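SusD superfamily protein (Bacteroides fragilis, PDB 3L22) probably binds sugars at the outer membrane as a SusD-type glycan-binding lipoprotein, and binds zinc ions in the crystal. Local coordinates at residues E119-R124 with L176-N181; Y113-Q118 with A184-V189. All coordinates share one frame; numbering follows the deposited sequence.

How the contacts relate
Contact 1 (119-124 with 176-181) and contact 2 (113-118 with 184-189) follow each other along helix 113-131: its first turn and a half meets the loop 184-189, and the following residues meet helix 168-178 and the residues after it. The centres lie about 11 Å apart, and the two contacts touch directly, Glu119 CG lying 3.4 Å from Leu185 CD2. Contact 1 is buried, as are four of its five touching residues, and contact 2 partly so; their centres lie about 16 and 21 Å from the chain centre. Zinc ions sit beside both: Glu119 of contact 1 binds one, while Asp186 with Glu188, and Asp114, of contact 2 bind two others.

Contact 1 of 2, residues E119-R124 with L176-N181; sequences EAKFVR and LSDLEN. With ZN (zinc ion), chain B; EDO (1,2-ethanediol), chain Z.
A side-on salt bridge between two helices of the SusD-type helical domain, Arg124 of helix 113-131 and Asp178 of helix 168-178, carries this contact. Arg124 uses two nitrogens, one for each carboxylate oxygen: NE reaches Asp178 OD2 at 2.9 Å and NH2 reaches Asp178 OD1 at 2.8 Å. The N-H...O angles of 166° and 171° show nearly straight bonds. Both oxygens are met on their syn sides and lie in the guanidinium plane; the two planes are only 17° apart, though each nitrogen sits somewhat out of the carboxylate plane. The bend of the arginine chain at chi3 places NE.

The pair is buried and has further partners: His174 hydrogen-bonds Asp178 OD2, and Asn96 of helix 79-103 takes Arg124 NH1. Arg124 and His174 together would be expected to favour the ionised carboxylate. Where helix 113-131 packs beside helix 168-178, Lys121 lies across Asp178 at about a right angle, its CB 3.5 Å from Asp178 O. Its extended chain carries NZ past the carboxylate, 5.0 Å from Asp178 OD1 and not in contact. On the apolar side, Leu179 CD2 approaches Phe122 CD1 obliquely at 3.9 Å; Leu206 of helix 200-213 touches both side chains, and Phe251 meets the Phe122 ring edge-to-face. Glu119 OE2 binds zinc at 2.1 Å, with His197 and two waters as the other ligands.

Contact 2 of 2, residues Y113-Q118 with A184-V189; sequences YDRYVQ and ALDTEV. With ZN (zinc ion), chain E; ZN (zinc ion), chain G.
The guanidinium of Arg115 has Asp186 over one face and the carbonyl of Ala184 at its edge. Asp186 CB stands 3.5 Å above the plane, over its centre, and the guanidinium and carboxylate planes are inclined by 47°; the methylene packs over the guanidinium face, while Asp186 OD1 binds zinc. At the edge, Arg115 NE donates to Ala184 O over 3.0 Å. The bond is almost straight (175°) and lies in both the carbonyl plane and the guanidinium plane. Arg115 CG is anti to the backbone N (chi1 180°), and the chain then bends at chi3 to place NE. Water 4 adds a second link, donating to Leu185 O and weakly accepting from Arg115 NH2.

The other flat group, the Gln118 amide, receives Ala184 N on OE1 at 2.9 Å, with the donor tilted from the amide plane. Arg115 and Gln118, one helical turn apart, thus hold the carbonyl and the N-H of the same alanine. This joins the first turns of helix 113-131, in the helical domain of a SusD-family protein, to the loop leading from helix 168-178 to helix 192-196. Packing completes the join: Ala184 CB presses on Asp114 CB at 3.4 Å, and Leu185 CD2 lies 3.6 Å from Gln118 CB, while Ala203 of helix 200-213 also touches Leu185.

Two zinc ions flank the contact. One is held by Asp186 OD1 at 2.0 Å and Glu188 OE2 at 2.1 Å, with a further ligand atom from beyond the two segments. Asp114 OD1 binds the other at 2.3 Å, its coordination including waters 3, 5 and 6; water 3 also donates a hydrogen bond to Asp114 OD2.

Contact 1 of 2, residues E119-R124 with L176-N181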
loop_
_atom_site.group_PDB
_atom_site.type_symbol
_atom_site.label_atom_id
_atom_site.label_comp_id
_atom_site.label_asym_id
_atom_site.label_seq_id
_atom_site.Cartn_x
_atom_site.Cartn_y
_atom_site.Cartn_z
ATOM N N GLU A 119 11.638 -1.133 14.114
ATOM C CA GLU A 119 10.834 -0.103 13.443
ATOM C C GLU A 119 11.494 0.392 12.171
ATOM O O GLU A 119 10.832 0.522 11.134
ATOM C CB GLU A 119 10.542 1.107 14.348
ATOM C CG GLU A 119 9.442 0.788 15.351
ATOM C CD GLU A 119 8.934 2.038 16.091
ATOM O OE1 GLU A 119 9.015 3.196 15.561
ATOM O OE2 GLU A 119 8.457 1.832 17.222
ATOM N N ALA A 120 12.794 0.643 12.247
ATOM C CA ALA A 120 13.527 1.140 11.088
ATOM C C ALA A 120 13.527 0.078 9.962
ATOM O O ALA A 120 13.340 0.400 8.797
ATOM C CB ALA A 120 14.941 1.527 11.491
ATOM N N LYS A 121 13.733 -1.186 10.325
ATOM C CA LYS A 121 13.660 -2.275 9.357
ATOM C C LYS A 121 12.290 -2.401 8.679
ATOM O O LYS A 121 12.207 -2.668 7.481
ATOM C CB LYS A 121 14.105 -3.598 9.993
ATOM C CG LYS A 121 15.626 -3.663 10.255
ATOM C CD LYS A 121 16.004 -5.077 10.715
ATOM C CE LYS A 121 17.475 -5.146 11.046
ATOM N NZ LYS A 121 17.839 -6.522 11.484
ATOM N N PHE A 122 11.218 -2.171 9.433
ATOM C CA PHE A 122 9.870 -2.155 8.878
ATOM C C PHE A 122 9.744 -1.086 7.765
ATOM O O PHE A 122 9.216 -1.377 6.709
ATOM C CB PHE A 122 8.821 -1.897 9.959
ATOM C CG PHE A 122 7.458 -1.677 9.415
ATOM C CD1 PHE A 122 6.627 -2.775 9.129
ATOM C CD2 PHE A 122 7.007 -0.394 9.101
ATOM C CE1 PHE A 122 5.374 -2.593 8.600
ATOM C CE2 PHE A 122 5.749 -0.212 8.551
ATOM C CZ PHE A 122 4.934 -1.343 8.294
ATOM N N VAL A 123 10.236 0.129 8.020
ATOM C CA VAL A 123 10.203 1.203 7.037
ATOM C C VAL A 123 10.987 0.811 5.761
ATOM O O VAL A 123 10.471 0.974 4.663
ATOM C CB VAL A 123 10.684 2.521 7.634
ATOM C CG1 VAL A 123 10.779 3.614 6.585
ATOM C CG2 VAL A 123 9.734 2.955 8.768
ATOM N N ARG A 124 12.168 0.202 5.914
ATOM C CA ARG A 124 12.921 -0.269 4.743
ATOM C C ARG A 124 12.156 -1.362 4.008
ATOM O O ARG A 124 12.080 -1.344 2.781
ATOM C CB ARG A 124 14.279 -0.767 5.163
ATOM C CG ARG A 124 15.162 -1.215 4.009
ATOM C CD ARG A 124 16.604 -1.370 4.496
ATOM N NE ARG A 124 16.752 -2.478 5.416
ATOM C CZ ARG A 124 17.868 -2.720 6.117
ATOM N NH1 ARG A 124 18.968 -1.953 5.994
ATOM N NH2 ARG A 124 17.916 -3.794 6.885
ATOM N N LEU A 176 11.254 -10.255 4.078
ATOM C CA LEU A 176 10.951 -11.184 5.153
ATOM C C LEU A 176 12.044 -11.156 6.218
ATOM O O LEU A 176 11.730 -11.282 7.415
ATOM C CB LEU A 176 10.732 -12.604 4.628
ATOM C CG LEU A 176 9.517 -12.826 3.744
ATOM C CD1 LEU A 176 9.591 -14.254 3.146
ATOM C CD2 LEU A 176 8.227 -12.584 4.505
ATOM N N SER A 177 13.307 -10.998 5.804
ATOM C CA SER A 177 14.383 -10.821 6.782
ATOM C C SER A 177 14.224 -9.562 7.658
ATOM O O SER A 177 14.437 -9.613 8.862
ATOM C CB SER A 177 15.742 -10.771 6.102
ATOM O OG SER A 177 16.033 -11.996 5.510
ATOM N N ASP A 178 13.818 -8.458 7.049
ATOM C CA ASP A 178 13.593 -7.224 7.801
ATOM C C ASP A 178 12.381 -7.329 8.732
ATOM O O ASP A 178 12.219 -6.494 9.614
ATOM C CB ASP A 178 13.438 -6.022 6.851
ATOM C CG ASP A 178 14.774 -5.422 6.401
ATOM O OD1 ASP A 178 15.870 -5.732 6.933
ATOM O OD2 ASP A 178 14.745 -4.574 5.492
ATOM N N LEU A 179 11.522 -8.325 8.523
ATOM C CA LEU A 179 10.345 -8.528 9.356
ATOM C C LEU A 179 10.481 -9.780 10.235
ATOM O O LEU A 179 9.501 -10.233 10.851
ATOM C CB LEU A 179 9.115 -8.647 8.459
ATOM C CG LEU A 179 8.803 -7.418 7.592
ATOM C CD1 LEU A 179 7.637 -7.777 6.680
ATOM C CD2 LEU A 179 8.465 -6.186 8.441
ATOM N N GLU A 180 11.673 -10.345 10.311
ATOM C CA GLU A 180 11.799 -11.644 10.988
ATOM C C GLU A 180 11.812 -11.570 12.491
ATOM O O GLU A 180 11.408 -12.533 13.130
ATOM C CB GLU A 180 13.023 -12.417 10.533
ATOM C CG GLU A 180 14.348 -11.917 11.058
ATOM C CD GLU A 180 15.561 -12.576 10.322
ATOM O OE1 GLU A 180 15.365 -13.438 9.427
ATOM O OE2 GLU A 180 16.699 -12.223 10.671
ATOM N N ASN A 181 12.345 -10.484 13.036
ATOM C CA ASN A 181 12.295 -10.279 14.477
ATOM C C ASN A 181 11.464 -9.040 14.786
ATOM O O ASN A 181 11.833 -7.936 14.469
ATOM C CB ASN A 181 13.675 -10.183 15.108
ATOM C CG ASN A 181 13.616 -10.381 16.637
ATOM O OD1 ASN A 181 12.528 -10.423 17.235
ATOM N ND2 ASN A 181 14.767 -10.522 17.247
HETATM ZN ZN ZN B . 7.870 3.602 18.116
HETATM C C1 EDO Z . 9.622 -15.233 9.022
HETATM O O1 EDO Z . 8.639 -14.861 9.979
HETATM C C2 EDO Z . 10.128 -14.134 8.123
HETATM O O2 EDO Z . 9.720 -12.820 8.463
HETATM O O HOH W 1 6.425 2.840 19.179
HETATM O O HOH W 2 9.524 4.248 19.503
#

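Contact 2 of 2, residues Y113-Q118 with A184-V189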
loop_
_atom_site.group_PDB
_atom_site.type_symbol
_atom_site.label_atom_id
_atom_site.label_comp_id
_atom_site.label_asym_id
_atom_site.label_seq_id
_atom_site.Cartn_x
_atom_site.Cartn_y
_atom_site.Cartn_z
ATOM N N TYR A 113 16.544 -0.067 22.349
ATOM C CA TYR A 113 17.366 -0.397 21.198
ATOM C C TYR A 113 16.623 -1.287 20.162
ATOM O O TYR A 113 16.513 -0.902 18.999
ATOM C CB TYR A 113 18.677 -1.049 21.646
ATOM C CG TYR A 113 19.628 -1.290 20.512
ATOM C CD1 TYR A 113 20.527 -0.309 20.129
ATOM C CD2 TYR A 113 19.617 -2.493 19.795
ATOM C CE1 TYR A 113 21.395 -0.509 19.069
ATOM C CE2 TYR A 113 20.479 -2.696 18.710
ATOM C CZ TYR A 113 21.365 -1.680 18.347
ATOM O OH TYR A 113 22.241 -1.819 17.289
ATOM N N ASP A 114 16.104 -2.438 20.586
ATOM C CA ASP A 114 15.511 -3.389 19.650
ATOM C C ASP A 114 14.272 -2.859 18.953
ATOM O O ASP A 114 14.080 -3.097 17.766
ATOM C CB ASP A 114 15.145 -4.705 20.350
ATOM C CG ASP A 114 16.368 -5.468 20.831
ATOM O OD1 ASP A 114 17.482 -5.310 20.210
ATOM O OD2 ASP A 114 16.199 -6.218 21.834
ATOM N N ARG A 115 13.438 -2.130 19.677
ATOM C CA ARG A 115 12.304 -1.513 19.060
ATOM C C ARG A 115 12.718 -0.549 17.964
ATOM O O ARG A 115 12.078 -0.513 16.915
ATOM C CB ARG A 115 11.465 -0.784 20.074
ATOM C CG ARG A 115 10.243 -0.116 19.427
ATOM C CD ARG A 115 9.245 0.446 20.437
ATOM N NE ARG A 115 8.600 -0.616 21.201
ATOM C CZ ARG A 115 7.651 -0.426 22.111
ATOM N NH1 ARG A 115 7.152 0.801 22.357
ATOM N NH2 ARG A 115 7.168 -1.482 22.758
ATOM N N TYR A 116 13.720 0.277 18.226
ATOM C CA TYR A 116 14.173 1.247 17.214
ATOM C C TYR A 116 14.687 0.547 15.944
ATOM O O TYR A 116 14.356 0.946 14.816
ATOM C CB TYR A 116 15.282 2.149 17.765
ATOM C CG TYR A 116 14.942 3.057 18.933
ATOM C CD1 TYR A 116 13.668 3.588 19.131
ATOM C CD2 TYR A 116 15.934 3.408 19.841
ATOM C CE1 TYR A 116 13.424 4.448 20.226
ATOM C CE2 TYR A 116 15.690 4.233 20.925
ATOM C CZ TYR A 116 14.447 4.757 21.103
ATOM O OH TYR A 116 14.284 5.586 22.182
ATOM N N VAL A 117 15.461 -0.530 16.136
ATOM C CA VAL A 117 15.955 -1.317 15.008
ATOM C C VAL A 117 14.799 -1.908 14.232
ATOM O O VAL A 117 14.746 -1.839 13.027
ATOM C CB VAL A 117 16.875 -2.487 15.470
ATOM C CG1 VAL A 117 17.179 -3.491 14.310
ATOM C CG2 VAL A 117 18.200 -1.946 16.065
ATOM N N GLN A 118 13.876 -2.523 14.928
ATOM C CA GLN A 118 12.816 -3.277 14.257
ATOM C C GLN A 118 11.839 -2.313 13.541
ATOM O O GLN A 118 11.331 -2.603 12.457
ATOM C CB GLN A 118 12.132 -4.189 15.286
ATOM C CG GLN A 118 13.055 -5.334 15.736
ATOM C CD GLN A 118 12.476 -6.174 16.863
ATOM O OE1 GLN A 118 11.284 -6.084 17.151
ATOM N NE2 GLN A 118 13.334 -6.957 17.547
ATOM N N ALA A 184 10.154 -6.842 19.758
ATOM C CA ALA A 184 10.336 -5.607 20.505
ATOM C C ALA A 184 9.400 -4.524 19.990
ATOM O O ALA A 184 9.327 -3.462 20.608
ATOM C CB ALA A 184 11.770 -5.139 20.463
ATOM N N LEU A 185 8.686 -4.768 18.885
ATOM C CA LEU A 185 7.750 -3.774 18.416
ATOM C C LEU A 185 6.570 -3.603 19.369
ATOM O O LEU A 185 6.155 -4.524 20.044
ATOM C CB LEU A 185 7.258 -4.064 17.006
ATOM C CG LEU A 185 8.295 -3.970 15.891
ATOM C CD1 LEU A 185 7.605 -4.482 14.590
ATOM C CD2 LEU A 185 8.912 -2.538 15.717
ATOM N N ASP A 186 6.028 -2.392 19.381
ATOM C CA ASP A 186 4.847 -2.034 20.200
ATOM C C ASP A 186 3.578 -2.775 19.728
ATOM O O ASP A 186 3.548 -3.331 18.623
ATOM C CB ASP A 186 4.635 -0.521 20.072
ATOM C CG ASP A 186 3.601 0.025 21.033
ATOM O OD1 ASP A 186 3.666 -0.389 22.206
ATOM O OD2 ASP A 186 2.733 0.844 20.589
ATOM N N THR A 187 2.561 -2.810 20.583
ATOM C CA THR A 187 1.309 -3.492 20.323
ATOM C C THR A 187 0.055 -2.677 20.622
ATOM O O THR A 187 -0.993 -3.261 20.784
ATOM C CB THR A 187 1.223 -4.797 21.155
ATOM O OG1 THR A 187 1.277 -4.442 22.528
ATOM C CG2 THR A 187 2.404 -5.768 20.849
ATOM N N GLU A 188 0.141 -1.353 20.686
ATOM C CA GLU A 188 -0.977 -0.524 21.125
ATOM C C GLU A 188 -2.028 -0.419 19.999
ATOM O O GLU A 188 -1.675 -0.387 18.855
ATOM C CB GLU A 188 -0.499 0.886 21.479
ATOM C CG GLU A 188 0.380 0.949 22.698
ATOM C CD GLU A 188 0.988 2.317 22.896
ATOM O OE1 GLU A 188 0.390 3.346 22.513
ATOM O OE2 GLU A 188 2.063 2.375 23.502
ATOM N N VAL A 189 -3.294 -0.400 20.370
ATOM C CA VAL A 189 -4.429 -0.282 19.486
ATOM C C VAL A 189 -5.075 1.049 19.826
ATOM O O VAL A 189 -5.144 1.399 20.976
ATOM C CB VAL A 189 -5.465 -1.400 19.737
ATOM C CG1 VAL A 189 -6.806 -1.108 18.987
ATOM C CG2 VAL A 189 -4.884 -2.775 19.329
HETATM ZN ZN ZN E . 3.233 0.690 23.844
HETATM ZN ZN ZN G . 18.970 -6.178 21.732
HETATM O O HOH W 3 18.019 -8.376 22.278
HETATM O O HOH W 4 6.434 -4.611 22.810
HETATM O O HOH W 5 20.282 -5.969 20.477
HETATM O O HOH W 6 18.825 -4.577 23.600
#